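Local structure of transcriptional regulator (Bacillus subtilis, 1VI0) at residues G43-Y46 with L47-N51; D150-L153 with A154-M157; T168-M171 with N172-Y176. The protein represses genes of fatty acid transport and beta-oxidation as a DNA-binding homodimer whose binding to DNA is inhibited by long-chain fatty acyl-CoA. One frame throughout, in Å; residues are numbered along the deposited sequence. Where two conformers were deposited one is given.

Contact 1. Residues G43-Y46 with L47-N51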
ATOM      1  N   GLY A  43      31.602   9.968 -10.919  1.00 33.99           N
ATOM      2  CA  GLY A  43      32.020   8.944 -11.845  1.00 33.15           C
ATOM      3  C   GLY A  43      32.091   7.571 -11.238  1.00 32.16           C
ATOM      4  O   GLY A  43      31.971   6.567 -11.964  1.00 31.83           O
ATOM      5  N   THR A  44      32.332   7.447  -9.929  1.00 31.99           N
ATOM      6  CA  THR A  44      32.351   6.113  -9.319  1.00 30.88           C
ATOM      7  C   THR A  44      30.929   5.561  -9.141  1.00 27.86           C
ATOM      8  O   THR A  44      30.771   4.334  -9.229  1.00 31.19           O
ATOM      9  CB  THR A  44      33.072   6.085  -7.971  1.00 32.72           C
ATOM     10  OG1 THR A  44      34.436   6.556  -8.156  1.00 34.83           O
ATOM     11  CG2 THR A  44      33.140   4.663  -7.420  1.00 35.52           C
ATOM     12  N   ILE A  45      29.936   6.411  -9.056  1.00 29.43           N
ATOM     13  CA  ILE A  45      28.539   5.940  -8.979  1.00 28.43           C
ATOM     14  C   ILE A  45      28.163   5.269 -10.291  1.00 27.57           C
ATOM     15  O   ILE A  45      27.682   4.145 -10.378  1.00 28.53           O
ATOM     16  CB  ILE A  45      27.562   7.100  -8.739  1.00 31.05           C
ATOM     17  CG1 ILE A  45      27.866   7.902  -7.491  1.00 33.93           C
ATOM     18  CG2 ILE A  45      26.132   6.554  -8.687  1.00 28.99           C
ATOM     19  CD1 ILE A  45      27.809   7.057  -6.225  1.00 39.97           C
ATOM     20  N   TYR A  46      28.478   5.964 -11.401  1.00 27.72           N
ATOM     21  CA  TYR A  46      28.208   5.484 -12.731  1.00 27.53           C
ATOM     22  C   TYR A  46      28.988   4.258 -13.117  1.00 25.16           C
ATOM     23  O   TYR A  46      28.572   3.400 -13.892  1.00 27.37           O
ATOM     24  CB  TYR A  46      28.417   6.604 -13.771  1.00 26.19           C
ATOM     25  CG  TYR A  46      27.364   7.671 -13.634  1.00 25.26           C
ATOM     26  CD1 TYR A  46      26.016   7.360 -13.766  1.00 25.76           C
ATOM     27  CD2 TYR A  46      27.748   8.986 -13.348  1.00 27.85           C
ATOM     28  CE1 TYR A  46      25.064   8.364 -13.625  1.00 24.38           C
ATOM     29  CE2 TYR A  46      26.800   9.978 -13.204  1.00 27.48           C
ATOM     30  CZ  TYR A  46      25.468   9.651 -13.353  1.00 24.80           C
ATOM     31  OH  TYR A  46      24.536  10.641 -13.257  1.00 28.84           O
ATOM     32  N   LEU A  47      30.157   4.060 -12.491  1.00 26.87           N
ATOM     33  CA  LEU A  47      30.898   2.814 -12.737  1.00 30.15           C
ATOM     34  C   LEU A  47      30.041   1.630 -12.317  1.00 30.34           C
ATOM     35  O   LEU A  47      30.110   0.566 -12.912  1.00 29.59           O
ATOM     36  CB  LEU A  47      32.199   2.890 -11.965  1.00 32.46           C
ATOM     37  CG  LEU A  47      33.331   1.917 -12.178  1.00 36.97           C
ATOM     38  CD1 LEU A  47      33.247   0.789 -11.158  1.00 38.98           C
ATOM     39  CD2 LEU A  47      33.435   1.360 -13.583  1.00 34.46           C
ATOM     40  N   TYR A  48      29.114   1.814 -11.362  1.00 30.11           N
ATOM     41  CA  TYR A  48      28.285   0.683 -10.929  1.00 30.16           C
ATOM     42  C   TYR A  48      26.840   0.772 -11.331  1.00 28.60           C
ATOM     43  O   TYR A  48      26.162  -0.301 -11.355  1.00 28.32           O
ATOM     44  CB  TYR A  48      28.377   0.596  -9.375  1.00 28.97           C
ATOM     45  CG  TYR A  48      29.776   0.201  -8.925  1.00 30.10           C
ATOM     46  CD1 TYR A  48      30.185  -1.116  -9.080  1.00 32.23           C
ATOM     47  CD2 TYR A  48      30.631   1.090  -8.326  1.00 32.20           C
ATOM     48  CE1 TYR A  48      31.440  -1.528  -8.662  1.00 33.82           C
ATOM     49  CE2 TYR A  48      31.891   0.699  -7.898  1.00 34.58           C
ATOM     50  CZ  TYR A  48      32.279  -0.604  -8.057  1.00 34.68           C
ATOM     51  OH  TYR A  48      33.537  -1.041  -7.657  1.00 36.66           O
ATOM     52  N   PHE A  49      26.290   1.956 -11.555  1.00 27.18           N
ATOM     53  CA  PHE A  49      24.890   2.156 -11.869  1.00 25.27           C
ATOM     54  C   PHE A  49      24.653   2.997 -13.135  1.00 26.05           C
ATOM     55  O   PHE A  49      25.410   3.945 -13.376  1.00 27.13           O
ATOM     56  CB  PHE A  49      24.156   2.852 -10.709  1.00 27.52           C
ATOM     57  CG  PHE A  49      24.298   2.086  -9.416  1.00 26.87           C
ATOM     58  CD1 PHE A  49      23.482   0.986  -9.171  1.00 29.74           C
ATOM     59  CD2 PHE A  49      25.308   2.411  -8.529  1.00 26.61           C
ATOM     60  CE1 PHE A  49      23.622   0.255  -8.007  1.00 24.39           C
ATOM     61  CE2 PHE A  49      25.446   1.673  -7.359  1.00 28.29           C
ATOM     62  CZ  PHE A  49      24.633   0.599  -7.107  1.00 25.56           C
ATOM     63  N   LYS A  50      23.523   2.790 -13.777  1.00 26.18           N
ATOM     64  CA  LYS A  50      23.133   3.511 -14.973  1.00 26.15           C
ATOM     65  C   LYS A  50      22.696   4.940 -14.747  1.00 27.05           C
ATOM     66  O   LYS A  50      22.866   5.806 -15.647  1.00 27.57           O
ATOM     67  CB  LYS A  50      21.962   2.807 -15.675  1.00 26.91           C
ATOM     68  CG  LYS A  50      22.285   1.414 -16.187  1.00 25.44           C
ATOM     69  CD  LYS A  50      21.146   0.981 -17.104  1.00 33.94           C
ATOM     70  CE  LYS A  50      21.106  -0.428 -17.530  1.00 35.07           C
ATOM     71  NZ  LYS A  50      22.352  -1.007 -18.033  1.00 39.59           N
ATOM     72  N   ASN A  51      21.940   5.171 -13.684  1.00 26.46           N
ATOM     73  CA  ASN A  51      21.355   6.434 -13.312  1.00 25.67           C
ATOM     74  C   ASN A  51      20.650   6.266 -11.921  1.00 25.11           C
ATOM     75  O   ASN A  51      20.758   5.164 -11.360  1.00 25.94           O
ATOM     76  CB  ASN A  51      20.269   6.848 -14.315  1.00 27.88           C
ATOM     77  CG  ASN A  51      19.381   5.665 -14.694  1.00 30.72           C
ATOM     78  OD1 ASN A  51      19.038   4.801 -13.865  1.00 27.76           O
ATOM     79  ND2 ASN A  51      19.083   5.566 -15.982  1.00 33.05           N
TER
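Gly-43 O takes the amide of Leu-47 at 3.1 Å, the i to i+4 spacing of a helix, although the N-H...O angle of 137° makes it a bent bond. Thr-44 O receives the same amide only weakly. Its more telling neighbour is the Tyr-48 ring: CD2 lies 3.4 Å from Thr-44 O, while the Thr-44 methyl CG2 runs beside CE2 at 4.2 Å, the two side chains pointing the same way. Leu-47 CD1, carried out with CG anti to the backbone N (chi1 -168°), rests over one face of that ring, near its rim. Ile-45 O is gripped by two amides. Phe-49 N reaches it at 2.8 Å in the carbonyl plane, whereas Tyr-48 N comes from above that plane. This shared acceptor lies in the last turn of helix 42-48, which falls in the predicted DNA-binding helix-turn-helix motif of the TetR-type domain and would be its recognition helix. Ile-45 CG2 also meets Phe-49 CD2 at 4.2 Å. Both side chains are buried against Ile-13 of helix 9-24 and Ile-55 of helix 52-75, and the Phe-49 ring stacks with Tyr-10. Tyr-46 leaves the helix on another side, where its side chain touches Val-31 of helix 31-38. Its CA-H points at Phe-49 O, 3.3 Å from CA with 154° at the hydrogen, and the ring presents its edge to the backbone beyond, CE1 standing 3.9 Å from Lys-50 O. There Asn-51 OD1 accepts from Asp-54 N, capping the start of helix 52-75.

Contact 2. Residues D150-L153 with A154-M157. With DCC (dodecyl-coa), chain C.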
ATOM      1  N   ASP A 150      -8.519 -18.786  -1.822  1.00 22.74           N
ATOM      2  CA  ASP A 150      -7.830 -18.448  -3.054  1.00 20.57           C
ATOM      3  C   ASP A 150      -6.420 -17.978  -2.730  1.00 21.72           C
ATOM      4  O   ASP A 150      -6.238 -16.946  -2.027  1.00 17.56           O
ATOM      5  CB  ASP A 150      -8.561 -17.366  -3.845  1.00 24.80           C
ATOM      6  CG  ASP A 150      -7.888 -17.107  -5.180  1.00 25.99           C
ATOM      7  OD1 ASP A 150      -7.068 -16.170  -5.297  1.00 26.15           O
ATOM      8  OD2 ASP A 150      -8.101 -17.921  -6.137  1.00 26.46           O
ATOM      9  N   VAL A 151      -5.402 -18.650  -3.200  1.00 20.42           N
ATOM     10  CA  VAL A 151      -4.022 -18.335  -2.926  1.00 18.44           C
ATOM     11  C   VAL A 151      -3.649 -16.909  -3.275  1.00 18.03           C
ATOM     12  O   VAL A 151      -2.987 -16.242  -2.470  1.00 18.21           O
ATOM     13  CB  VAL A 151      -3.072 -19.375  -3.522  1.00 18.75           C
ATOM     14  CG1 VAL A 151      -1.627 -18.946  -3.353  1.00 20.95           C
ATOM     15  CG2 VAL A 151      -3.285 -20.744  -2.881  1.00 21.09           C
ATOM     16  N   ARG A 152      -3.800 -16.459  -4.515  1.00 18.03           N
ATOM     17  CA  ARG A 152      -3.476 -15.056  -4.845  1.00 19.01           C
ATOM     18  C   ARG A 152      -4.176 -14.087  -3.894  1.00 17.45           C
ATOM     19  O   ARG A 152      -3.502 -13.171  -3.382  1.00 19.81           O
ATOM     20  CB  ARG A 152      -3.948 -14.770  -6.304  1.00 19.03           C
ATOM     21  CG  ARG A 152      -2.953 -15.523  -7.267  1.00 21.59           C
ATOM     22  CD  ARG A 152      -3.411 -15.370  -8.707  1.00 23.03           C
ATOM     23  NE  ARG A 152      -4.750 -15.887  -8.950  1.00 21.75           N
ATOM     24  CZ  ARG A 152      -5.358 -15.994 -10.129  1.00 22.43           C
ATOM     25  NH1 ARG A 152      -4.743 -15.591 -11.242  1.00 25.28           N
ATOM     26  NH2 ARG A 152      -6.587 -16.483 -10.222  1.00 25.33           N
ATOM     27  N   LEU A 153      -5.456 -14.220  -3.634  1.00 17.53           N
ATOM     28  CA  LEU A 153      -6.141 -13.277  -2.729  1.00 17.37           C
ATOM     29  C   LEU A 153      -5.580 -13.384  -1.310  1.00 17.11           C
ATOM     30  O   LEU A 153      -5.404 -12.310  -0.681  1.00 17.42           O
ATOM     31  CB  LEU A 153      -7.620 -13.433  -2.735  1.00 19.86           C
ATOM     32  CG  LEU A 153      -8.463 -12.957  -3.904  1.00 26.66           C
ATOM     33  CD1 LEU A 153      -9.915 -13.364  -3.618  1.00 28.56           C
ATOM     34  CD2 LEU A 153      -8.353 -11.414  -3.987  1.00 24.50           C
ATOM     35  N   ALA A 154      -5.361 -14.622  -0.803  1.00 16.62           N
ATOM     36  CA  ALA A 154      -4.798 -14.753   0.551  1.00 16.96           C
ATOM     37  C   ALA A 154      -3.400 -14.102   0.616  1.00 15.72           C
ATOM     38  O   ALA A 154      -3.016 -13.512   1.627  1.00 17.36           O
ATOM     39  CB  ALA A 154      -4.758 -16.185   1.003  1.00 15.34           C
ATOM     40  N   ARG A 155      -2.567 -14.333  -0.423  1.00 14.80           N
ATOM     41  CA  ARG A 155      -1.274 -13.645  -0.480  1.00 16.38           C
ATOM     42  C   ARG A 155      -1.401 -12.100  -0.399  1.00 16.62           C
ATOM     43  O   ARG A 155      -0.587 -11.428   0.222  1.00 16.32           O
ATOM     44  CB  ARG A 155      -0.582 -13.990  -1.797  1.00 17.53           C
ATOM     45  CG  ARG A 155       0.691 -13.195  -2.051  1.00 20.85           C
ATOM     46  CD  ARG A 155       0.679 -12.739  -3.533  1.00 24.05           C
ATOM     47  NE  ARG A 155       0.636 -13.976  -4.378  1.00 22.69           N
ATOM     48  CZ  ARG A 155       0.387 -13.931  -5.677  1.00 21.62           C
ATOM     49  NH1 ARG A 155       0.161 -12.762  -6.284  1.00 28.88           N
ATOM     50  NH2 ARG A 155       0.370 -15.039  -6.391  1.00 25.61           N
ATOM     51  N   GLN A 156      -2.371 -11.576  -1.124  1.00 16.14           N
ATOM     52  CA  GLN A 156      -2.606 -10.092  -1.153  1.00 14.90           C
ATOM     53  C   GLN A 156      -3.055  -9.675   0.238  1.00 13.61           C
ATOM     54  O   GLN A 156      -2.644  -8.587   0.695  1.00 16.49           O
ATOM     55  CB  GLN A 156      -3.630  -9.860  -2.264  1.00 17.49           C
ATOM     56  CG  GLN A 156      -2.858 -10.013  -3.604  1.00 15.27           C
ATOM     57  CD  GLN A 156      -3.802 -10.240  -4.781  1.00 17.33           C
ATOM     58  OE1 GLN A 156      -4.954  -9.818  -4.843  1.00 23.06           O
ATOM     59  NE2 GLN A 156      -3.213 -10.798  -5.857  1.00 23.44           N
HETATM   60  N   MSE A 157      -3.913 -10.436   0.858  1.00 13.97           N
HETATM   61  CA  MSE A 157      -4.332 -10.104   2.251  1.00 16.89           C
HETATM   62  C   MSE A 157      -3.123 -10.138   3.158  1.00 16.93           C
HETATM   63  O   MSE A 157      -2.910  -9.164   3.981  1.00 15.56           O
HETATM   64  CB  MSE A 157      -5.413 -11.046   2.731  1.00 18.21           C
HETATM   65  CG  MSE A 157      -5.907 -10.819   4.131  0.50 17.71           C
HETATM   66 SE   MSE A 157      -7.268 -11.777   5.029  0.50 24.60          SE
HETATM   67  CE  MSE A 157      -6.546 -13.543   5.196  0.50 21.98           C
TER
HETATM   68  C2  DCC C 205      -7.729 -12.903  -9.890  1.00 32.34           C
HETATM   69  C4  DCC C 205      -5.623 -12.171 -10.162  1.00 29.53           C
HETATM   70  C5  DCC C 205      -5.489 -11.811  -8.841  1.00 30.45           C
HETATM   71  C6  DCC C 205      -6.642 -12.011  -8.050  1.00 32.05           C
HETATM   72  C8  DCC C 205      -3.636 -11.373  -9.761  1.00 27.88           C
HETATM   73  C10 DCC C 205      11.764  -5.922   2.026  1.00 37.64           C
HETATM   74  C11 DCC C 205      13.048  -5.227   2.513  1.00 38.37           C
HETATM   75  C12 DCC C 205      13.912  -4.672   1.385  1.00 38.73           C
HETATM   76  N9  DCC C 205      -4.435 -11.869 -10.763  1.00 29.79           N
HETATM   77  N7  DCC C 205      -4.236 -11.286  -8.600  1.00 29.76           N
HETATM   78  N3  DCC C 205      -6.703 -12.738 -10.741  1.00 30.35           N
HETATM   79  N1  DCC C 205      -7.736 -12.606  -8.572  1.00 30.58           N
HETATM   80  N6  DCC C 205      -6.654 -11.661  -6.763  1.00 31.56           N
HETATM   81  C1' DCC C 205      -4.072 -12.217 -12.185  1.00 29.20           C
HETATM   82  C2' DCC C 205      -3.211 -11.148 -12.892  1.00 29.64           C
HETATM   83  O2' DCC C 205      -4.136 -10.337 -13.665  1.00 30.61           O
HETATM   84  C3' DCC C 205      -2.406 -12.031 -13.902  1.00 30.53           C
HETATM   85  O3' DCC C 205      -3.343 -12.503 -14.933  1.00 33.82           O
HETATM   86  C4' DCC C 205      -2.095 -13.265 -12.964  1.00 30.19           C
HETATM   87  O4' DCC C 205      -3.183 -13.336 -12.043  1.00 29.86           O
HETATM   88  C5' DCC C 205      -0.732 -13.130 -12.325  1.00 30.69           C
HETATM   89  O5' DCC C 205      -0.524 -11.844 -11.670  1.00 32.09           O
HETATM   90  P1  DCC C 205       0.079 -11.704 -10.203  1.00 31.04           P
HETATM   91  O11 DCC C 205       0.185 -10.295  -9.891  1.00 31.53           O
HETATM   92  O12 DCC C 205      -0.742 -12.632  -9.252  1.00 30.83           O
HETATM   93  O6  DCC C 205       1.461 -12.408 -10.272  1.00 32.31           O
HETATM   94  P2  DCC C 205       2.526 -11.660 -11.055  1.00 33.08           P
HETATM   95  O21 DCC C 205       3.826 -12.329 -10.677  1.00 30.12           O
HETATM   96  O22 DCC C 205       2.123 -11.567 -12.463  1.00 32.64           O
HETATM   97  O7  DCC C 205       2.660 -10.141 -10.498  1.00 32.65           O
HETATM   98  CPA DCC C 205       3.513  -9.928  -9.286  1.00 29.13           C
HETATM   99  CPB DCC C 205       3.503  -8.418  -8.907  1.00 28.55           C
HETATM  100  CP8 DCC C 205       2.064  -7.876  -8.971  1.00 27.96           C
HETATM  101  CP7 DCC C 205       4.337  -7.696  -9.959  1.00 29.14           C
HETATM  102  CP9 DCC C 205       4.183  -8.143  -7.614  1.00 31.30           C
HETATM  103  OP3 DCC C 205       1.179  -8.672  -8.254  1.00 28.69           O
HETATM  104  CP6 DCC C 205       1.947  -6.431  -8.528  1.00 27.02           C
HETATM  105  OP2 DCC C 205       2.504  -5.549  -9.168  1.00 26.67           O
HETATM  106  NP2 DCC C 205       1.209  -6.262  -7.466  1.00 28.05           N
HETATM  107  CP5 DCC C 205       1.023  -4.877  -6.866  1.00 25.85           C
HETATM  108  CP4 DCC C 205       2.055  -4.834  -5.671  1.00 27.60           C
HETATM  109  CP3 DCC C 205       2.148  -3.405  -5.107  1.00 28.30           C
HETATM  110  OP1 DCC C 205       2.493  -2.478  -5.839  1.00 29.39           O
HETATM  111  NP1 DCC C 205       1.803  -3.269  -3.869  1.00 26.73           N
HETATM  112  CP2 DCC C 205       1.779  -1.999  -3.112  1.00 27.37           C
HETATM  113  CP1 DCC C 205       2.852  -2.195  -2.082  1.00 27.11           C
HETATM  114  S   DCC C 205       4.455  -2.809  -2.647  1.00 28.24           S
HETATM  115  P3  DCC C 205      -3.105 -12.613 -16.519  1.00 39.15           P
HETATM  116  O31 DCC C 205      -2.331 -11.446 -16.944  1.00 38.84           O
HETATM  117  O32 DCC C 205      -2.384 -13.861 -16.811  1.00 34.68           O
HETATM  118  O33 DCC C 205      -4.514 -12.637 -17.045  1.00 35.55           O
HETATM  119  CA1 DCC C 205       5.240  -1.263  -3.168  1.00 30.66           C
HETATM  120  CA2 DCC C 205       6.795  -1.377  -3.251  1.00 31.97           C
HETATM  121  OA1 DCC C 205       4.614  -0.245  -3.357  1.00 29.85           O
HETATM  122  CA3 DCC C 205       7.469  -1.246  -1.872  1.00 32.82           C
HETATM  123  CA4 DCC C 205       8.333  -2.349  -1.384  1.00 35.68           C
HETATM  124  CA5 DCC C 205       7.710  -3.219  -0.316  1.00 30.86           C
HETATM  125  CA6 DCC C 205       8.677  -3.701   0.750  1.00 33.76           C
HETATM  126  CA7 DCC C 205       9.016  -5.173   0.709  1.00 35.13           C
HETATM  127  CA8 DCC C 205       9.246  -5.887   1.992  1.00 35.63           C
HETATM  128  CA9 DCC C 205      10.497  -5.493   2.783  1.00 38.67           C
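The Arg-152 guanidinium has the adenine of dodecyl-CoA over one face, with DCC N3 3.4 Å above the plane and offset toward the rim. The Arg-155 guanidinium is turned 72° from it: Arg-152 CA lies over the centre of one face, and the phosphate oxygen O12 of the ligand lies at the edge, in plane. That edge contact is a nearly straight hydrogen bond, Arg-155 NH1 to DCC O12 at 3.1 Å and 171°. Arg-155 NE forms a salt bridge to Asp-133 of helix 115-141, and its NH2 packs 3.5 Å from Arg-152 CG, so the group is braced on several sides. Arg-152 NH1 adds a weak bond to the ribose oxygen DCC O4'.

Gln-156 reads the adenine with both amide atoms: NE2 donates to DCC N7 at 3.0 Å, and OE1 accepts from DCC N6 at 3.2 Å. With CG beside the backbone N (chi1 -75°) and an extended chain beyond, its amide reaches up past Arg-152 O to the base. Leu-153 CD2 approaches DCC N6 at 3.3 Å. Beneath, Ala-154 N, Arg-155 N, Gln-156 N and Met-157 N donate to the carbonyls four residues earlier, while Asp-150 OD1 accepts from Leu-153 N through its anti lone pair. These are the N-capped first two turns of helix 151-171, forming part of the adenine and phosphate end of the dodecyl-CoA pocket, which Arg-118, Asn-122 and Lys-175 of the second subunit help complete.

Contact 3. Residues T168-M171 with N172-Y176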
ATOM      1  N   THR A 168       1.452   2.405   8.681  1.00 18.08           N
ATOM      2  CA  THR A 168       0.809   3.110   9.794  1.00 18.58           C
ATOM      3  C   THR A 168       1.871   3.490  10.805  1.00 18.80           C
ATOM      4  O   THR A 168       1.937   4.678  11.206  1.00 19.77           O
ATOM      5  CB  THR A 168      -0.344   2.275  10.336  1.00 18.64           C
ATOM      6  OG1 THR A 168      -1.399   2.191   9.331  1.00 22.42           O
ATOM      7  CG2 THR A 168      -0.924   2.914  11.587  1.00 17.47           C
ATOM      8  N   TRP A 169       2.774   2.582  11.133  1.00 16.03           N
ATOM      9  CA  TRP A 169       3.906   2.899  12.042  1.00 18.13           C
ATOM     10  C   TRP A 169       4.849   3.931  11.470  1.00 18.69           C
ATOM     11  O   TRP A 169       5.203   4.946  12.131  1.00 20.39           O
ATOM     12  CB  TRP A 169       4.580   1.570  12.279  1.00 17.00           C
ATOM     13  CG  TRP A 169       5.909   1.615  12.897  1.00 17.01           C
ATOM     14  CD1 TRP A 169       6.192   1.745  14.231  1.00 18.07           C
ATOM     15  CD2 TRP A 169       7.163   1.427  12.256  1.00 19.65           C
ATOM     16  NE1 TRP A 169       7.516   1.663  14.459  1.00 16.80           N
ATOM     17  CE2 TRP A 169       8.153   1.441  13.232  1.00 20.38           C
ATOM     18  CE3 TRP A 169       7.519   1.158  10.888  1.00 18.27           C
ATOM     19  CZ2 TRP A 169       9.497   1.292  12.946  1.00 22.45           C
ATOM     20  CZ3 TRP A 169       8.841   1.021  10.624  1.00 16.79           C
ATOM     21  CH2 TRP A 169       9.839   1.064  11.624  1.00 22.60           C
ATOM     22  N   VAL A 170       5.123   3.856  10.144  1.00 18.45           N
ATOM     23  CA  VAL A 170       5.941   4.954   9.539  1.00 20.33           C
ATOM     24  C   VAL A 170       5.235   6.266   9.604  1.00 21.68           C
ATOM     25  O   VAL A 170       5.863   7.331   9.931  1.00 24.21           O
ATOM     26  CB  VAL A 170       6.323   4.567   8.103  1.00 20.51           C
ATOM     27  CG1 VAL A 170       6.767   5.844   7.338  1.00 20.95           C
ATOM     28  CG2 VAL A 170       7.389   3.533   8.020  1.00 20.38           C
HETATM   29  N   MSE A 171       3.935   6.326   9.394  1.00 20.89           N
HETATM   30  CA  MSE A 171       3.132   7.521   9.456  1.00 25.42           C
HETATM   31  C   MSE A 171       3.106   8.153  10.841  1.00 26.25           C
HETATM   32  O   MSE A 171       3.001   9.394  10.942  1.00 26.90           O
HETATM   33  CB  MSE A 171       1.708   7.284   8.943  1.00 34.29           C
HETATM   34  CG  MSE A 171       1.296   8.442   8.008  1.00 44.30           C
HETATM   35 SE   MSE A 171       2.213   8.208   6.310  1.00 55.05          SE
HETATM   36  CE  MSE A 171       0.783   7.297   5.397  1.00 46.19           C
ATOM     37  N   ASN A 172       3.317   7.356  11.878  1.00 23.49           N
ATOM     38  CA  ASN A 172       3.444   7.820  13.249  1.00 24.86           C
ATOM     39  C   ASN A 172       4.864   7.988  13.691  1.00 22.59           C
ATOM     40  O   ASN A 172       5.289   7.674  14.816  1.00 24.26           O
ATOM     41  CB  ASN A 172       2.644   6.855  14.162  1.00 23.25           C
ATOM     42  CG  ASN A 172       1.176   7.058  13.946  1.00 25.37           C
ATOM     43  OD1 ASN A 172       0.581   7.998  14.536  1.00 29.01           O
ATOM     44  ND2 ASN A 172       0.533   6.233  13.123  1.00 23.94           N
ATOM     45  N   ASP A 173       5.772   8.255  12.739  1.00 22.58           N
ATOM     46  CA  ASP A 173       7.165   8.506  12.954  1.00 23.06           C
ATOM     47  C   ASP A 173       7.938   7.392  13.593  1.00 22.77           C
ATOM     48  O   ASP A 173       8.888   7.533  14.347  1.00 25.44           O
ATOM     49  CB  ASP A 173       7.243   9.798  13.861  1.00 30.16           C
ATOM     50  CG  ASP A 173       7.046  11.028  12.964  1.00 40.32           C
ATOM     51  OD1 ASP A 173       5.916  11.558  12.899  1.00 42.74           O
ATOM     52  OD2 ASP A 173       8.051  11.442  12.348  1.00 43.56           O
ATOM     53  N   GLN A 174       7.465   6.139  13.389  1.00 21.73           N
ATOM     54  CA  GLN A 174       8.041   4.934  13.887  1.00 23.67           C
ATOM     55  C   GLN A 174       8.237   5.014  15.420  1.00 23.37           C
ATOM     56  O   GLN A 174       9.152   4.428  15.928  1.00 22.85           O
ATOM     57  CB  GLN A 174       9.398   4.635  13.220  1.00 26.24           C
ATOM     58  CG  GLN A 174       9.322   4.672  11.691  1.00 26.47           C
ATOM     59  CD  GLN A 174      10.647   4.570  10.983  1.00 28.43           C
ATOM     60  OE1 GLN A 174      11.584   3.853  11.375  1.00 28.19           O
ATOM     61  NE2 GLN A 174      10.783   5.275   9.848  1.00 25.68           N
ATOM     62  N   LYS A 175       7.241   5.626  16.066  1.00 24.88           N
ATOM     63  CA  LYS A 175       7.411   5.879  17.514  1.00 24.75           C
ATOM     64  C   LYS A 175       7.009   4.735  18.413  1.00 25.41           C
ATOM     65  O   LYS A 175       7.407   4.737  19.618  1.00 26.98           O
ATOM     66  CB  LYS A 175       6.659   7.162  17.835  1.00 25.29           C
ATOM     67  CG  LYS A 175       5.160   7.130  17.805  1.00 32.79           C
ATOM     68  CD  LYS A 175       4.600   8.492  18.266  1.00 37.21           C
ATOM     69  CE  LYS A 175       3.227   8.778  17.685  1.00 44.75           C
ATOM     70  NZ  LYS A 175       2.622  10.013  18.347  1.00 48.68           N
ATOM     71  N   TYR A 176       6.295   3.727  17.945  1.00 19.74           N
ATOM     72  CA  TYR A 176       5.896   2.581  18.801  1.00 17.34           C
ATOM     73  C   TYR A 176       6.564   1.307  18.382  1.00 20.78           C
ATOM     74  O   TYR A 176       7.189   1.231  17.319  1.00 20.82           O
ATOM     75  CB  TYR A 176       4.395   2.516  18.951  1.00 18.71           C
ATOM     76  CG  TYR A 176       3.658   2.404  17.616  1.00 16.89           C
ATOM     77  CD1 TYR A 176       3.553   1.162  16.980  1.00 17.55           C
ATOM     78  CD2 TYR A 176       3.051   3.501  17.061  1.00 18.35           C
ATOM     79  CE1 TYR A 176       2.799   1.065  15.794  1.00 19.79           C
ATOM     80  CE2 TYR A 176       2.310   3.400  15.879  1.00 21.83           C
ATOM     81  CZ  TYR A 176       2.189   2.176  15.254  1.00 19.21           C
ATOM     82  OH  TYR A 176       1.449   2.125  14.075  1.00 17.84           O
TER
HETATM   83  O   HOH W   1       8.882   7.330   9.817  1.00 30.92           O
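Thr-168 O accepts twice from Asn-172. The backbone N donates at 3.1 Å, and ND2 comes in at 2.8 Å from above the carbonyl plane; CG lying anti to the carbonyl carbon (chi1 -72°) folds the amide back over the helix end to make that second bond. Trp-169 O is satisfied by Gln-174 N at 2.8 Å, with a weak addition from Asn-172 N. Val-170 O receives Asp-173 N at 3.0 Å and also a water, which in turn accepts from Gln-174 NE2; that nitrogen has a further acceptor in His-100 O. The bond from Gln-174 N to Trp-169 O encloses the one from Asp-173 N to Val-170 O, and with the positive phi of Asp-173, the C-prime residue, this makes a Schellman motif closing the helix.

The Trp-169 indole is held from several directions. Gln-174 CG stands over its six-membered ring, 3.5 Å from the centroid and only 9° off the normal, a CH-pi contact. The edge of the five-membered ring meets the face of Tyr-176 in a T-shaped pair, planes 71° apart, and NE1 donates a weak bond to Tyr-176 O. Replacing Trp-169 by an alanine would probably leave Gln-174 CG and the Tyr-176 face without their packing partner and Tyr-176 O without its indole donor.

Tyr-176 OH lies 3.5 Å from Thr-168 CG2, while Thr-168 OG1 is bonded to Glu-164 O. The turn thus ends helix 151-171 against helix 100-109, where Ala-103 touches both Trp-169 and Gln-174, and leads into the loop before helix 182-191.

How the contacts relate
Contact 2 is buried, contact 1 partly buried and contact 3 at the surface. Contacts 2 and 3 occupy the start and the end of helix 151-171, with centres 26 Å apart, and both touch the second subunit; contact 1 belongs to the DNA-binding domain, its centre 39 Å from that of contact 2. The chemistry follows the place: contact 1 pairs a helix end with apolar anchoring, contact 2 turns charged and amide groups to a nucleotide, and contact 3 closes a helix with backbone bonds and aromatic packing. The ligand also links the last two, since it bonds Asn-172 and Lys-175 of the second subunit.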